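Local coordinates for protein dienelactone hydrolase (Anabaena variabilis, PDB 2O2G) that probably acts as a hydrolase of the dienelactone hydrolase family, built on the alpha/beta-hydrolase fold, at residues Asn32-Ile37 with Gln112-Gly117; Pro10-Val15 with Lys25-Ile30; Val139-Ser144 with Ser215-His220. All blocks are in the same frame, centred on the assembly; numbering follows the deposited sequence. Where two conformers were deposited one is given.

Contact 1: Asn32-Ile37 with Gln112-Gly117; sequences NGATGI and QHLKVG
Gly36 and Ile37 run parallel to Lys115 and Val116, their CA atoms 4.3 and 5.0 Å apart, where strands 36-41 and 115-121 begin side by side in the central sheet of the alpha/beta-hydrolase fold. Three backbone bonds make the ladder: Lys115 N to Thr35 O, Ile37 N to Lys115 O and Gly117 N to Ile37 O, each 2.8 Å. The first two are close to straight at 174° and 171°, although Ile37 N sits well above the carbonyl plane of Lys115. Along its other edge strand 36-41 pairs with strand 66-70, through a backbone hydrogen bond of Gly36 with Ala66.

Ile37 and Val116 stand next to each other on one face, directed alike, with their CG2 methyls in contact and Leu105 of helix 91-107 packed against both. Leu114 comes in at about a right angle to Ile37. Its CB lies 3.8 Å from Ile37 CG2; CG is anti to the carbonyl carbon (chi1 -62°), and from it CD1 meets CB and CD1 of the isoleucine. The other branch turns back to the loop, where CD2 is 3.3 Å from Ala34 O. The opposite sheet face carries Lys115, whose NZ bonds weakly to Arg223 O.

Beside the exposed His113 a water donates to Ala34 O and is hydrogen-bonded to NE2 at 2.9 Å, in the ring plane, while Leu114 CG rests 3.6 Å above that plane, offset toward the rim.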
loop_
_atom_site.group_PDB
_atom_site.type_symbol
_atom_site.label_atom_id
_atom_site.label_comp_id
_atom_site.label_asym_id
_atom_site.label_seq_id
_atom_site.Cartn_x
_atom_site.Cartn_y
_atom_site.Cartn_z
ATOM N N ASN A 32 14.761 -7.047 13.040
ATOM C CA ASN A 32 15.708 -6.373 13.927
ATOM C C ASN A 32 16.390 -5.234 13.186
ATOM O O ASN A 32 16.761 -5.386 12.016
ATOM C CB ASN A 32 16.754 -7.371 14.451
ATOM C CG ASN A 32 16.146 -8.436 15.351
ATOM O OD1 ASN A 32 15.065 -8.242 15.907
ATOM N ND2 ASN A 32 16.844 -9.567 15.503
ATOM N N GLY A 33 16.540 -4.096 13.852
ATOM C CA GLY A 33 17.176 -2.936 13.246
ATOM C C GLY A 33 16.365 -2.194 12.195
ATOM O O GLY A 33 16.903 -1.322 11.507
ATOM N N ALA A 34 15.076 -2.500 12.059
ATOM C CA ALA A 34 14.272 -1.810 11.045
ATOM C C ALA A 34 14.052 -0.330 11.389
ATOM O O ALA A 34 13.876 0.042 12.549
ATOM C CB ALA A 34 12.908 -2.506 10.821
ATOM N N THR A 35 14.064 0.475 10.342
ATOM C CA THR A 35 13.831 1.916 10.415
ATOM C C THR A 35 12.552 2.349 9.652
ATOM O O THR A 35 11.994 3.390 9.963
ATOM C CB THR A 35 15.031 2.692 9.850
ATOM O OG1 THR A 35 15.121 2.487 8.435
ATOM C CG2 THR A 35 16.322 2.228 10.500
ATOM N N GLY A 36 12.095 1.557 8.682
ATOM C CA GLY A 36 10.899 1.882 7.914
ATOM C C GLY A 36 9.855 0.798 8.045
ATOM O O GLY A 36 10.195 -0.364 8.350
ATOM N N ILE A 37 8.582 1.188 7.878
ATOM C CA ILE A 37 7.506 0.223 7.866
ATOM C C ILE A 37 6.600 0.515 6.675
ATOM O O ILE A 37 6.257 1.678 6.401
ATOM C CB ILE A 37 6.711 0.183 9.183
ATOM C CG1 ILE A 37 5.772 -1.042 9.185
ATOM C CG2 ILE A 37 5.961 1.478 9.420
ATOM C CD1 ILE A 37 5.234 -1.395 10.551
ATOM N N GLN A 112 6.418 3.267 16.854
ATOM C CA GLN A 112 6.473 4.745 16.780
ATOM C C GLN A 112 7.696 5.337 16.083
ATOM O O GLN A 112 7.635 6.417 15.480
ATOM C CB GLN A 112 6.320 5.351 18.187
ATOM C CG GLN A 112 7.387 4.926 19.218
ATOM C CD GLN A 112 7.057 5.413 20.601
ATOM O OE1 GLN A 112 5.956 5.890 20.847
ATOM N NE2 GLN A 112 7.991 5.264 21.518
ATOM N N HIS A 113 8.804 4.624 16.175
ATOM C CA HIS A 113 10.061 5.027 15.568
ATOM C C HIS A 113 10.149 4.703 14.081
ATOM O O HIS A 113 11.096 5.136 13.420
ATOM C CB HIS A 113 11.208 4.305 16.256
ATOM C CG HIS A 113 11.208 2.816 16.042
ATOM N ND1 HIS A 113 10.311 1.971 16.668
ATOM C CD2 HIS A 113 12.026 2.019 15.309
ATOM C CE1 HIS A 113 10.573 0.721 16.319
ATOM N NE2 HIS A 113 11.599 0.722 15.488
ATOM N N LEU A 114 9.187 3.943 13.539
ATOM C CA LEU A 114 9.300 3.527 12.151
ATOM C C LEU A 114 8.759 4.541 11.145
ATOM O O LEU A 114 7.691 5.122 11.347
ATOM C CB LEU A 114 8.632 2.166 11.968
ATOM C CG LEU A 114 9.249 1.009 12.777
ATOM C CD1 LEU A 114 8.288 -0.171 12.802
ATOM C CD2 LEU A 114 10.624 0.582 12.237
ATOM N N LYS A 115 9.491 4.740 10.050
ATOM C CA LYS A 115 9.022 5.640 8.980
ATOM C C LYS A 115 7.995 4.920 8.097
ATOM O O LYS A 115 8.281 3.893 7.455
ATOM C CB LYS A 115 10.165 6.243 8.167
ATOM C CG LYS A 115 10.876 7.412 8.882
ATOM C CD LYS A 115 11.757 6.987 9.984
ATOM C CE LYS A 115 12.228 8.172 10.831
ATOM N NZ LYS A 115 12.765 9.271 10.010
ATOM N N VAL A 116 6.803 5.498 8.032
ATOM C CA VAL A 116 5.728 4.860 7.316
ATOM C C VAL A 116 5.754 5.100 5.823
ATOM O O VAL A 116 5.905 6.229 5.364
ATOM C CB VAL A 116 4.339 5.243 7.849
ATOM C CG1 VAL A 116 3.237 4.592 7.001
ATOM C CG2 VAL A 116 4.180 4.815 9.322
ATOM N N GLY A 117 5.585 4.003 5.080
ATOM C CA GLY A 117 5.409 4.044 3.629
ATOM C C GLY A 117 4.164 3.229 3.278
ATOM O O GLY A 117 3.761 2.346 4.025
HETATM O O HOH W 1 12.959 -1.526 14.312
#

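Contact 2: Pro10-Val15 with Lys25-Ile30. With EDO (1,2-ethanediol), chain D.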
loop_
_atom_site.group_PDB
_atom_site.type_symbol
_atom_site.label_atom_id
_atom_site.label_comp_id
_atom_site.label_asym_id
_atom_site.label_seq_id
_atom_site.Cartn_x
_atom_site.Cartn_y
_atom_site.Cartn_z
ATOM N N PRO A 10 12.434 -13.004 11.366
ATOM C CA PRO A 10 11.480 -12.122 12.031
ATOM C C PRO A 10 10.107 -12.790 12.275
ATOM O O PRO A 10 9.660 -13.613 11.493
ATOM C CB PRO A 10 11.408 -10.926 11.087
ATOM C CG PRO A 10 11.731 -11.470 9.756
ATOM C CD PRO A 10 12.726 -12.570 9.991
ATOM N N GLN A 11 9.476 -12.432 13.376
ATOM C CA GLN A 11 8.227 -13.026 13.789
ATOM C C GLN A 11 7.014 -12.258 13.250
ATOM O O GLN A 11 7.033 -11.032 13.073
ATOM C CB GLN A 11 8.162 -13.009 15.298
ATOM C CG GLN A 11 9.326 -13.691 16.030
ATOM C CD GLN A 11 9.455 -13.211 17.478
ATOM O OE1 GLN A 11 9.408 -12.001 17.744
ATOM N NE2 GLN A 11 9.647 -14.152 18.409
ATOM N N GLU A 12 5.934 -12.991 13.043
ATOM C CA GLU A 12 4.709 -12.423 12.505
ATOM C C GLU A 12 3.738 -12.286 13.699
ATOM O O GLU A 12 3.502 -13.249 14.416
ATOM C CB GLU A 12 4.213 -13.415 11.474
ATOM C CG GLU A 12 3.398 -12.880 10.408
ATOM C CD GLU A 12 2.958 -13.967 9.433
ATOM O OE1 GLU A 12 3.787 -14.789 8.930
ATOM O OE2 GLU A 12 1.749 -13.986 9.206
ATOM N N TYR A 13 3.255 -11.078 13.934
ATOM C CA TYR A 13 2.338 -10.789 15.014
ATOM C C TYR A 13 0.949 -10.505 14.504
ATOM O O TYR A 13 0.755 -9.609 13.697
ATOM C CB TYR A 13 2.805 -9.596 15.851
ATOM C CG TYR A 13 3.984 -9.942 16.697
ATOM C CD1 TYR A 13 5.272 -9.948 16.183
ATOM C CD2 TYR A 13 3.811 -10.292 18.016
ATOM C CE1 TYR A 13 6.357 -10.329 17.004
ATOM C CE2 TYR A 13 4.859 -10.646 18.810
ATOM C CZ TYR A 13 6.122 -10.670 18.306
ATOM O OH TYR A 13 7.142 -11.040 19.170
ATOM N N ALA A 14 -0.026 -11.198 15.086
ATOM C CA ALA A 14 -1.441 -10.976 14.790
ATOM C C ALA A 14 -1.908 -9.812 15.661
ATOM O O ALA A 14 -2.099 -9.983 16.861
ATOM C CB ALA A 14 -2.237 -12.241 15.113
ATOM N N VAL A 15 -2.077 -8.633 15.062
ATOM C CA VAL A 15 -2.467 -7.448 15.798
ATOM C C VAL A 15 -3.923 -7.011 15.527
ATOM O O VAL A 15 -4.500 -7.368 14.506
ATOM C CB VAL A 15 -1.489 -6.288 15.485
ATOM C CG1 VAL A 15 -0.068 -6.735 15.784
ATOM C CG2 VAL A 15 -1.571 -5.816 14.008
ATOM N N LYS A 25 -7.936 -6.389 11.546
ATOM C CA LYS A 25 -6.948 -7.416 11.767
ATOM C C LYS A 25 -5.710 -7.096 10.946
ATOM O O LYS A 25 -5.764 -6.636 9.787
ATOM C CB LYS A 25 -7.494 -8.800 11.436
ATOM C CG LYS A 25 -8.688 -9.187 12.338
ATOM C CD LYS A 25 -9.129 -10.619 12.207
ATOM C CE LYS A 25 -10.050 -10.896 11.089
ATOM N NZ LYS A 25 -10.611 -12.274 11.216
ATOM N N GLY A 26 -4.581 -7.367 11.562
ATOM C CA GLY A 26 -3.320 -7.096 10.930
ATOM C C GLY A 26 -2.277 -8.129 11.200
ATOM O O GLY A 26 -2.359 -8.874 12.169
ATOM N N ASN A 27 -1.271 -8.135 10.335
ATOM C CA ASN A 27 -0.154 -9.040 10.512
ATOM C C ASN A 27 1.084 -8.108 10.451
ATOM O O ASN A 27 1.394 -7.488 9.403
ATOM C CB ASN A 27 -0.203 -10.216 9.498
ATOM C CG ASN A 27 -1.454 -11.202 9.697
ATOM O OD1 ASN A 27 -2.023 -11.377 10.797
ATOM N ND2 ASN A 27 -1.818 -11.887 8.608
ATOM N N LEU A 28 1.738 -7.968 11.619
ATOM C CA LEU A 28 2.888 -7.097 11.795
ATOM C C LEU A 28 4.173 -7.867 11.888
ATOM O O LEU A 28 4.294 -8.809 12.691
ATOM C CB LEU A 28 2.720 -6.289 13.089
ATOM C CG LEU A 28 3.776 -5.262 13.521
ATOM C CD1 LEU A 28 3.903 -4.047 12.585
ATOM C CD2 LEU A 28 3.412 -4.814 14.935
ATOM N N VAL A 29 5.137 -7.487 11.062
ATOM C CA VAL A 29 6.483 -8.081 11.138
ATOM C C VAL A 29 7.494 -6.940 11.239
ATOM O O VAL A 29 7.453 -6.033 10.430
ATOM C CB VAL A 29 6.847 -8.897 9.877
ATOM C CG1 VAL A 29 8.269 -9.418 9.986
ATOM C CG2 VAL A 29 5.899 -10.033 9.668
ATOM N N ILE A 30 8.420 -7.003 12.200
ATOM C CA ILE A 30 9.425 -5.936 12.358
ATOM C C ILE A 30 10.807 -6.547 12.456
ATOM O O ILE A 30 11.188 -7.014 13.540
ATOM C CB ILE A 30 9.203 -5.102 13.648
ATOM C CG1 ILE A 30 7.822 -4.462 13.663
ATOM C CG2 ILE A 30 10.280 -3.970 13.744
ATOM C CD1 ILE A 30 7.424 -3.825 14.980
HETATM C C1 EDO D . -5.823 -11.205 13.651
HETATM O O1 EDO D . -4.909 -10.088 13.518
HETATM C C2 EDO D . -6.256 -11.492 15.081
HETATM O O2 EDO D . -6.306 -10.299 15.886
HETATM O O HOH W 2 8.650 -9.175 14.034
#
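Tyr13 and Leu28 exchange two backbone hydrogen bonds at 2.8 Å, N to O, and Val15 and Gly26 form a second such pair at 2.9 Å in this antiparallel beta hairpin at the edge of the sheet. The tight part is the aliphatic centre. Val15 CG1, anti to its carbonyl carbon (chi1 -55°), rests 3.9 Å from Leu28 CB, whereas CG2 lies against the backbone of Gly26; Leu68, on strand 66-70 beyond 22-29, also touches Val15. Val29, on the reverse face, meets Pro10 CB with CG1 and the Glu12 chain with CG2.

The rim is looser. Glu12 extends past Val29 to a salt bridge with Arg54. Tyr13 starts on the face of Leu28, but its ring leads away, presenting its edge to Leu28 O as OH donates to Gln11 OE1. Where the strands part, one water accepts from Ile30 N at 2.9 Å and donates to Gln11 O. Beyond Ala14 an ethanediol, probably from the crystallisation liquor, donates from O1 to Val15 O and takes a weak bond from Gly26 N. Cohesion thus comes mainly from paired backbone groups and aliphatic packing on both faces, with charged and solvent-linked groups at the margins.

Contact 3: Val139-Ser144 with Ser215-His220; sequences VQAVVS and SEWFMH
Trp217 NE1, hydrogen-bonded to Pro162 O, lies 3.6 Å from Val142 O, placing the indole N-H between strand 139-145 and the residue just before strand 163-168 in the alpha/beta-hydrolase sheet. The backbone of Val142 is itself bonded to Pro162 and Leu164 across the same strand boundary. Here the C-terminal helix 206-221 packs on the sheet: over these short segments it runs at 173° to strand 139-145, nearly antiparallel, with the axes 8.5 Å apart.

No hydrogen bond joins the helix segment to the strand segment; the contact between them is carried by two aromatic and two aliphatic side chains, all buried. Ala141 and Val143 project toward the helix, while Val142 points to the reverse side of the sheet. Trp217 has CG anti to its backbone N (chi1 -165°), and its CD1 reaches both aliphatic residues, 4.1 Å from Ala141 CB and 3.8 Å from Val143 CG2. Phe218 presents the edge of its ring to Ala141, whose CB is 4.0 Å from CD1.

The Val143 and Trp217 side chains pass one another, pointing opposite ways, whereas Val143 crosses Phe218 at a slant. Leu60 of helix 51-63 and Leu65 also touch Phe218, and Tyr221 meets the indole with its ring plane turned by about 50°. The tightest approach belongs to Val143 CG2, which touches both aromatic residues and comes within 3.4 Å of Phe218 CZ.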
loop_
_atom_site.group_PDB
_atom_site.type_symbol
_atom_site.label_atom_id
_atom_site.label_comp_id
_atom_site.label_asym_id
_atom_site.label_seq_id
_atom_site.Cartn_x
_atom_site.Cartn_y
_atom_site.Cartn_z
ATOM N N VAL A 139 3.821 10.208 6.215
ATOM C CA VAL A 139 4.006 9.204 5.172
ATOM C C VAL A 139 5.151 9.656 4.289
ATOM O O VAL A 139 5.094 10.741 3.707
ATOM C CB VAL A 139 2.743 9.008 4.334
ATOM C CG1 VAL A 139 2.972 7.865 3.316
ATOM C CG2 VAL A 139 1.532 8.746 5.249
ATOM N N GLN A 140 6.185 8.829 4.242
ATOM C CA GLN A 140 7.451 9.130 3.561
ATOM C C GLN A 140 7.669 8.509 2.192
ATOM O O GLN A 140 8.676 8.830 1.520
ATOM C CB GLN A 140 8.640 8.754 4.455
ATOM C CG GLN A 140 8.698 9.546 5.767
ATOM C CD GLN A 140 10.065 9.559 6.460
ATOM O OE1 GLN A 140 10.179 10.120 7.547
ATOM N NE2 GLN A 140 11.114 8.970 5.831
ATOM N N ALA A 141 6.750 7.650 1.758
ATOM C CA ALA A 141 6.846 7.007 0.448
ATOM C C ALA A 141 5.583 6.245 0.116
ATOM O O ALA A 141 4.877 5.752 0.995
ATOM C CB ALA A 141 8.082 6.050 0.364
ATOM N N VAL A 142 5.285 6.165 -1.174
ATOM C CA VAL A 142 4.128 5.421 -1.649
ATOM C C VAL A 142 4.509 4.680 -2.932
ATOM O O VAL A 142 5.195 5.224 -3.773
ATOM C CB VAL A 142 2.901 6.337 -1.957
ATOM C CG1 VAL A 142 1.739 5.522 -2.604
ATOM C CG2 VAL A 142 2.417 7.059 -0.706
ATOM N N VAL A 143 4.073 3.435 -3.039
ATOM C CA VAL A 143 4.228 2.636 -4.254
ATOM C C VAL A 143 2.797 2.182 -4.604
ATOM O O VAL A 143 2.072 1.674 -3.744
ATOM C CB VAL A 143 5.125 1.414 -4.059
ATOM C CG1 VAL A 143 5.140 0.539 -5.324
ATOM C CG2 VAL A 143 6.514 1.820 -3.692
ATOM N N SER A 144 2.396 2.392 -5.853
ATOM C CA SER A 144 1.088 1.986 -6.335
ATOM C C SER A 144 1.290 0.892 -7.372
ATOM O O SER A 144 1.984 1.125 -8.362
ATOM C CB SER A 144 0.332 3.166 -6.926
ATOM O OG SER A 144 -0.768 2.653 -7.646
ATOM N N SER A 215 11.024 -2.612 -2.986
ATOM C CA SER A 215 12.090 -2.645 -2.014
ATOM C C SER A 215 13.111 -1.507 -2.222
ATOM O O SER A 215 13.436 -0.789 -1.275
ATOM C CB SER A 215 12.819 -3.975 -2.046
ATOM O OG SER A 215 13.803 -3.997 -1.051
ATOM N N GLU A 216 13.610 -1.341 -3.442
ATOM C CA GLU A 216 14.561 -0.248 -3.759
ATOM C C GLU A 216 14.009 1.112 -3.356
ATOM O O GLU A 216 14.712 1.954 -2.772
ATOM C CB GLU A 216 14.891 -0.225 -5.270
ATOM C CG GLU A 216 15.850 -1.339 -5.594
ATOM C CD GLU A 216 16.025 -1.584 -7.065
ATOM O OE1 GLU A 216 15.122 -1.230 -7.850
ATOM O OE2 GLU A 216 17.083 -2.159 -7.414
ATOM N N TRP A 217 12.740 1.323 -3.668
ATOM C CA TRP A 217 12.092 2.592 -3.371
ATOM C C TRP A 217 11.967 2.849 -1.881
ATOM O O TRP A 217 12.347 3.936 -1.399
ATOM C CB TRP A 217 10.712 2.656 -4.024
ATOM C CG TRP A 217 10.075 4.012 -4.095
ATOM C CD1 TRP A 217 9.104 4.502 -3.272
ATOM C CD2 TRP A 217 10.300 5.023 -5.088
ATOM N NE1 TRP A 217 8.754 5.750 -3.656
ATOM C CE2 TRP A 217 9.456 6.102 -4.776
ATOM C CE3 TRP A 217 11.144 5.121 -6.203
ATOM C CZ2 TRP A 217 9.413 7.279 -5.545
ATOM C CZ3 TRP A 217 11.114 6.268 -6.963
ATOM C CH2 TRP A 217 10.231 7.345 -6.637
ATOM N N PHE A 218 11.418 1.871 -1.164
ATOM C CA PHE A 218 11.190 2.020 0.290
ATOM C C PHE A 218 12.503 2.108 1.042
ATOM O O PHE A 218 12.645 2.880 2.004
ATOM C CB PHE A 218 10.331 0.856 0.811
ATOM C CG PHE A 218 8.896 0.901 0.349
ATOM C CD1 PHE A 218 8.148 2.051 0.481
ATOM C CD2 PHE A 218 8.283 -0.220 -0.179
ATOM C CE1 PHE A 218 6.835 2.071 0.118
ATOM C CE2 PHE A 218 6.945 -0.189 -0.541
ATOM C CZ PHE A 218 6.245 0.948 -0.423
HETATM N N MSE A 219 13.499 1.325 0.626
HETATM C CA MSE A 219 14.782 1.393 1.307
HETATM C C MSE A 219 15.383 2.786 1.197
HETATM O O MSE A 219 15.954 3.316 2.171
HETATM C CB MSE A 219 15.715 0.304 0.784
HETATM C CG MSE A 219 15.254 -1.067 1.223
HETATM SE SE MSE A 219 15.593 -1.309 3.105
HETATM C CE MSE A 219 17.445 -1.254 2.874
ATOM N N HIS A 220 15.239 3.402 0.047
ATOM C CA HIS A 220 15.786 4.751 -0.127
ATOM C C HIS A 220 15.033 5.812 0.658
ATOM O O HIS A 220 15.664 6.642 1.322
ATOM C CB HIS A 220 15.789 5.169 -1.585
ATOM C CG HIS A 220 16.324 6.547 -1.800
ATOM N ND1 HIS A 220 17.655 6.865 -1.609
ATOM C CD2 HIS A 220 15.713 7.697 -2.173
ATOM C CE1 HIS A 220 17.839 8.148 -1.861
ATOM N NE2 HIS A 220 16.677 8.674 -2.212
#

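How the contacts relate
All three contacts reach one sheet. Contact 2 is its outer hairpin, contact 1 joins two central strands, and contact 3 lays the last helix against the next strand. Contacts 1 and 2 have centres about 14 Å apart and meet where Ile37 CD1 touches Leu28 CD1 at 3.6 Å. Contacts 1 and 3 are about 12 Å apart between centres, linked by a probable hydrogen bond of 2.8 Å between Val116 O and Gln140 N. Contacts 2 and 3 do not touch, their nearest atoms being about 12 Å apart. Strand 115-121, which starts in contact 1, leads into a likely nucleophile elbow at Ser122, near the Val142 side chain of contact 3.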